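Local coordinates for protein myosin-I heavy chain (Dictyostelium discoideum, PDB 5EJR) that moves along actin as an ATP-driven class VII myosin, acting early in phagocytosis and in adhesion, and is represented here by a MyTH4-FERM unit of its tail, at residues S92-G97 against S135-P140; I131-I136 against A194-S199. One frame throughout, in Å; residues are numbered along the deposited sequence.

Both contacts belong to the helical MyTH4 domain and share helix 121-137. From the N terminus, the chain first lays down helix 86-99; 37 residues, most of them helical, separate 92-97 from 135-140, where interaction 1 brings the end of helix 121-137 and the turn beyond it back against 92-97. Interaction 2 starts from 131-136 and closes a longer excursion of 57 residues, 34 of them helical, when helix 194-205 arrives. The two loops follow one another with a short overlap at S135 and I136, and neither nests in the other. They also touch directly, I94 CD1 lying 3.6 Å from F133 O. Together the contacts join three helices, with helix 121-137 the shared member.

Interaction 1 of 2, residues S92-G97 against S135-P140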
loop_
_atom_site.group_PDB
_atom_site.type_symbol
_atom_site.label_atom_id
_atom_site.label_comp_id
_atom_site.label_asym_id
_atom_site.label_seq_id
_atom_site.Cartn_x
_atom_site.Cartn_y
_atom_site.Cartn_z
ATOM N N SER A 92 -14.459 7.632 3.179
ATOM C CA SER A 92 -14.981 8.311 4.378
ATOM C C SER A 92 -16.013 7.429 5.089
ATOM O O SER A 92 -15.892 7.210 6.296
ATOM C CB SER A 92 -15.592 9.659 4.007
ATOM O OG SER A 92 -16.103 10.318 5.152
ATOM N N ILE A 93 -16.984 6.858 4.315
ATOM C CA ILE A 93 -18.045 5.982 4.811
ATOM C C ILE A 93 -17.476 4.747 5.456
ATOM O O ILE A 93 -17.909 4.386 6.548
ATOM C CB ILE A 93 -19.084 5.622 3.703
ATOM C CG1 ILE A 93 -19.772 6.885 3.138
ATOM C CG2 ILE A 93 -20.134 4.601 4.207
ATOM C CD1 ILE A 93 -20.480 6.688 1.796
ATOM N N ILE A 94 -16.530 4.075 4.781
ATOM C CA ILE A 94 -15.963 2.849 5.328
ATOM C C ILE A 94 -15.087 3.182 6.542
ATOM O O ILE A 94 -15.150 2.452 7.534
ATOM C CB ILE A 94 -15.291 1.970 4.237
ATOM C CG1 ILE A 94 -16.387 1.150 3.487
ATOM C CG2 ILE A 94 -14.225 1.026 4.810
ATOM C CD1 ILE A 94 -16.140 1.026 2.087
ATOM N N SER A 95 -14.372 4.321 6.506
ATOM C CA SER A 95 -13.544 4.765 7.644
ATOM C C SER A 95 -14.453 4.966 8.868
ATOM O O SER A 95 -14.167 4.424 9.944
ATOM C CB SER A 95 -12.793 6.049 7.304
ATOM O OG SER A 95 -12.212 6.626 8.464
ATOM N N ARG A 96 -15.610 5.660 8.667
ATOM C CA ARG A 96 -16.592 5.878 9.734
ATOM C C ARG A 96 -17.057 4.538 10.311
ATOM O O ARG A 96 -17.111 4.389 11.527
ATOM C CB ARG A 96 -17.766 6.734 9.224
ATOM C CG ARG A 96 -18.788 7.147 10.299
ATOM C CD ARG A 96 -19.857 8.073 9.759
ATOM N NE ARG A 96 -19.327 9.344 9.249
ATOM C CZ ARG A 96 -19.152 9.631 7.962
ATOM N NH1 ARG A 96 -19.446 8.730 7.026
ATOM N NH2 ARG A 96 -18.662 10.808 7.598
ATOM N N GLY A 97 -17.324 3.558 9.441
ATOM C CA GLY A 97 -17.732 2.224 9.871
ATOM C C GLY A 97 -16.673 1.454 10.629
ATOM O O GLY A 97 -16.992 0.776 11.610
ATOM N N SER A 135 -19.273 -5.048 3.070
ATOM C CA SER A 135 -19.167 -6.485 3.370
ATOM C C SER A 135 -17.732 -7.043 3.281
ATOM O O SER A 135 -17.436 -8.025 3.950
ATOM C CB SER A 135 -20.123 -7.303 2.507
ATOM O OG SER A 135 -19.684 -7.342 1.160
ATOM N N ILE A 136 -16.855 -6.422 2.472
ATOM C CA ILE A 136 -15.459 -6.868 2.395
ATOM C C ILE A 136 -14.642 -6.360 3.609
ATOM O O ILE A 136 -13.651 -6.995 3.977
ATOM C CB ILE A 136 -14.761 -6.570 1.035
ATOM C CG1 ILE A 136 -14.850 -5.093 0.643
ATOM C CG2 ILE A 136 -15.294 -7.492 -0.075
ATOM C CD1 ILE A 136 -13.863 -4.634 -0.440
ATOM N N THR A 137 -15.105 -5.259 4.264
ATOM C CA THR A 137 -14.422 -4.615 5.396
ATOM C C THR A 137 -14.858 -5.128 6.784
ATOM O O THR A 137 -14.038 -5.664 7.528
ATOM C CB THR A 137 -14.563 -3.096 5.284
ATOM O OG1 THR A 137 -14.472 -2.752 3.906
ATOM C CG2 THR A 137 -13.467 -2.349 6.056
ATOM N N PHE A 138 -16.121 -4.919 7.150
ATOM C CA PHE A 138 -16.625 -5.299 8.469
ATOM C C PHE A 138 -17.990 -5.949 8.366
ATOM O O PHE A 138 -18.739 -5.720 7.420
ATOM C CB PHE A 138 -16.646 -4.083 9.439
ATOM C CG PHE A 138 -17.238 -2.825 8.856
ATOM C CD1 PHE A 138 -18.619 -2.662 8.763
ATOM C CD2 PHE A 138 -16.424 -1.834 8.335
ATOM C CE1 PHE A 138 -19.168 -1.524 8.171
ATOM C CE2 PHE A 138 -16.974 -0.692 7.748
ATOM C CZ PHE A 138 -18.344 -0.548 7.666
ATOM N N SER A 139 -18.285 -6.779 9.339
ATOM C CA SER A 139 -19.526 -7.502 9.425
ATOM C C SER A 139 -20.610 -6.615 10.054
ATOM O O SER A 139 -20.288 -5.807 10.933
ATOM C CB SER A 139 -19.308 -8.723 10.314
ATOM O OG SER A 139 -20.497 -9.443 10.596
ATOM N N PRO A 140 -21.913 -6.787 9.700
ATOM C CA PRO A 140 -22.950 -6.121 10.506
ATOM C C PRO A 140 -23.017 -6.918 11.832
ATOM O O PRO A 140 -22.384 -7.983 11.924
ATOM C CB PRO A 140 -24.225 -6.306 9.676
ATOM C CG PRO A 140 -23.989 -7.514 8.855
ATOM C CD PRO A 140 -22.502 -7.721 8.711
#
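F138 lays its ring against the backbone of G97, where helix 86-99 of the MyTH4 helical bundle passes the turn that follows helix 121-137. The far end of the ring does the touching: CZ of F138 is 3.6 Å from CA of G97, and G97 O stands over one face, offset toward the rim. A second carbonyl, that of I94, meets the same ring at its edge and near its plane, with I94 O 3.6 Å from F138 CE2. Because G97 has no side chain, the phenyl group can come right up to the helix backbone. With chi1 at 47°, CG of F138 sits over its own backbone, flanked by N and C, and the side chain leaves the backbone toward the helix, bringing one face under G97 O and the edge to I94 O. Beside it the contact turns aliphatic. The CG2 methyls of I94 and T137 meet at 3.7 Å, the two side chains running at a slant to one another, while I94 CG2 also approaches F138 CE2 at 4.4 Å. T137 offers this methyl to I94 and turns its hydroxyl back into its own helix, where OG1 is bonded to F133 O.

The next shell holds both partners in place. G97 O accepts a hydrogen bond from R104 NE, and the R104 side chain also touches F138, whose own carbonyl is bound by Y108 OH; both residues lie on helix 104-113. In the turn itself, S139 OG donates to P140 O at 2.7 Å, in the carbonyl plane and on a lone pair.

Interaction 2 of 2, residues I131-I136 against A194-S199; sequences IYFLSI and ATEIQS
Within the MyTH4 helical domain, segment 194-199 of helix 194-205 runs at 113° to segment 131-136 of helix 121-137, their axes 12.6 Å apart at closest approach, and side chains bridge the two. F133 is the main bridge. The outer end of its ring reaches I197, with CE2 of F133 4.0 Å from CG1 of I197, and the two side chains cross at about a right angle. E196 comes to the same ring at its edge: OE2 lies near the ring plane, 4.1 Å from F133 CE1, and the carboxylate stands nearly perpendicular to the phenyl group (87°). Such an approach brings the negative oxygen to the ring's hydrogen-bearing rim, which is probably mildly attractive. I136 comes at E196 from the opposite direction, its CD1 methyl 3.8 Å from E196 OE2.

E196 gets this far because its chain is extended, with CG anti to the backbone N (chi1 -169°). E196 is buried and its carboxylate has partners on both oxygens, OE1 forming a salt bridge with R188 while OE2 accepts from a water; the positive charge of R188 probably stabilises the ionised form. One face of the F133 ring carries Y132 CD2, 3.6 Å above the plane and toward the rim, and F200, farther along helix 194-205, stacks on Y132 and meets F133 edge-to-face. P192, I90 and I94 also touch F133, so the ring lies where three helices and the segment leading into the last of them come together. The water completes a link between the helices, 2.7 Å from E196 OE2, to which it donates, and at a longer 3.3 Å from Y132 OH.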
loop_
_atom_site.group_PDB
_atom_site.type_symbol
_atom_site.label_atom_id
_atom_site.label_comp_id
_atom_site.label_asym_id
_atom_site.label_seq_id
_atom_site.Cartn_x
_atom_site.Cartn_y
_atom_site.Cartn_z
ATOM N N ILE A 131 -22.744 -1.745 -0.484
ATOM C CA ILE A 131 -22.960 -2.906 0.394
ATOM C C ILE A 131 -21.816 -3.914 0.211
ATOM O O ILE A 131 -21.321 -4.487 1.192
ATOM C CB ILE A 131 -24.360 -3.535 0.178
ATOM C CG1 ILE A 131 -25.463 -2.573 0.696
ATOM C CG2 ILE A 131 -24.461 -4.901 0.843
ATOM C CD1 ILE A 131 -26.905 -2.861 0.200
ATOM N N TYR A 132 -21.385 -4.109 -1.049
ATOM C CA TYR A 132 -20.259 -4.997 -1.350
ATOM C C TYR A 132 -18.992 -4.534 -0.612
ATOM O O TYR A 132 -18.326 -5.351 0.028
ATOM C CB TYR A 132 -19.998 -5.047 -2.865
ATOM C CG TYR A 132 -18.646 -5.642 -3.193
ATOM C CD1 TYR A 132 -18.441 -7.017 -3.149
ATOM C CD2 TYR A 132 -17.556 -4.826 -3.492
ATOM C CE1 TYR A 132 -17.188 -7.572 -3.406
ATOM C CE2 TYR A 132 -16.293 -5.370 -3.742
ATOM C CZ TYR A 132 -16.120 -6.745 -3.712
ATOM O OH TYR A 132 -14.890 -7.301 -3.984
ATOM N N PHE A 133 -18.659 -3.232 -0.738
ATOM C CA PHE A 133 -17.471 -2.613 -0.141
ATOM C C PHE A 133 -17.548 -2.553 1.380
ATOM O O PHE A 133 -16.508 -2.601 2.040
ATOM C CB PHE A 133 -17.163 -1.250 -0.773
ATOM C CG PHE A 133 -16.627 -1.330 -2.189
ATOM C CD1 PHE A 133 -15.474 -2.051 -2.476
ATOM C CD2 PHE A 133 -17.250 -0.644 -3.226
ATOM C CE1 PHE A 133 -14.979 -2.123 -3.789
ATOM C CE2 PHE A 133 -16.758 -0.717 -4.539
ATOM C CZ PHE A 133 -15.627 -1.460 -4.814
ATOM N N LEU A 134 -18.770 -2.563 1.958
ATOM C CA LEU A 134 -18.907 -2.645 3.407
ATOM C C LEU A 134 -18.647 -4.094 3.795
ATOM O O LEU A 134 -17.899 -4.350 4.746
ATOM C CB LEU A 134 -20.325 -2.259 3.900
ATOM C CG LEU A 134 -20.820 -0.837 3.682
ATOM C CD1 LEU A 134 -22.314 -0.747 3.966
ATOM C CD2 LEU A 134 -20.082 0.151 4.563
ATOM N N SER A 135 -19.273 -5.048 3.070
ATOM C CA SER A 135 -19.167 -6.485 3.370
ATOM C C SER A 135 -17.732 -7.043 3.281
ATOM O O SER A 135 -17.436 -8.025 3.950
ATOM C CB SER A 135 -20.123 -7.303 2.507
ATOM O OG SER A 135 -19.684 -7.342 1.160
ATOM N N ILE A 136 -16.855 -6.422 2.472
ATOM C CA ILE A 136 -15.459 -6.868 2.395
ATOM C C ILE A 136 -14.642 -6.360 3.609
ATOM O O ILE A 136 -13.651 -6.995 3.977
ATOM C CB ILE A 136 -14.761 -6.570 1.035
ATOM C CG1 ILE A 136 -14.850 -5.093 0.643
ATOM C CG2 ILE A 136 -15.294 -7.492 -0.075
ATOM C CD1 ILE A 136 -13.863 -4.634 -0.440
ATOM N N ALA A 194 -10.226 4.577 -6.495
ATOM C CA ALA A 194 -10.921 4.646 -7.793
ATOM C C ALA A 194 -10.478 3.472 -8.684
ATOM O O ALA A 194 -11.284 2.970 -9.468
ATOM C CB ALA A 194 -10.632 5.969 -8.478
ATOM N N THR A 195 -9.229 2.972 -8.473
ATOM C CA THR A 195 -8.656 1.799 -9.156
ATOM C C THR A 195 -9.417 0.532 -8.764
ATOM O O THR A 195 -9.820 -0.235 -9.647
ATOM C CB THR A 195 -7.145 1.680 -8.841
ATOM O OG1 THR A 195 -6.496 2.807 -9.414
ATOM C CG2 THR A 195 -6.510 0.393 -9.393
ATOM N N GLU A 196 -9.575 0.293 -7.443
ATOM C CA GLU A 196 -10.288 -0.878 -6.919
ATOM C C GLU A 196 -11.742 -0.854 -7.368
ATOM O O GLU A 196 -12.330 -1.912 -7.572
ATOM C CB GLU A 196 -10.262 -0.905 -5.392
ATOM C CG GLU A 196 -10.756 -2.232 -4.829
ATOM C CD GLU A 196 -10.656 -2.398 -3.334
ATOM O OE1 GLU A 196 -10.042 -1.521 -2.685
ATOM O OE2 GLU A 196 -11.174 -3.411 -2.810
ATOM N N ILE A 197 -12.319 0.354 -7.480
ATOM C CA ILE A 197 -13.714 0.534 -7.873
ATOM C C ILE A 197 -13.898 0.072 -9.320
ATOM O O ILE A 197 -14.728 -0.799 -9.567
ATOM C CB ILE A 197 -14.206 1.987 -7.582
ATOM C CG1 ILE A 197 -14.412 2.179 -6.054
ATOM C CG2 ILE A 197 -15.509 2.296 -8.330
ATOM C CD1 ILE A 197 -14.386 3.670 -5.534
ATOM N N GLN A 198 -13.077 0.600 -10.239
ATOM C CA GLN A 198 -13.102 0.261 -11.654
ATOM C C GLN A 198 -12.829 -1.214 -11.911
ATOM O O GLN A 198 -13.553 -1.847 -12.687
ATOM C CB GLN A 198 -12.158 1.161 -12.457
ATOM C CG GLN A 198 -12.386 1.107 -13.981
ATOM C CD GLN A 198 -13.845 1.249 -14.360
ATOM O OE1 GLN A 198 -14.447 2.325 -14.242
ATOM N NE2 GLN A 198 -14.452 0.152 -14.785
ATOM N N SER A 199 -11.826 -1.771 -11.229
ATOM C CA SER A 199 -11.492 -3.184 -11.361
ATOM C C SER A 199 -12.676 -4.064 -10.976
ATOM O O SER A 199 -13.049 -4.942 -11.757
ATOM C CB SER A 199 -10.223 -3.520 -10.586
ATOM O OG SER A 199 -9.130 -2.911 -11.262
HETATM O O HOH W 1 -12.157 -5.500 -4.223
#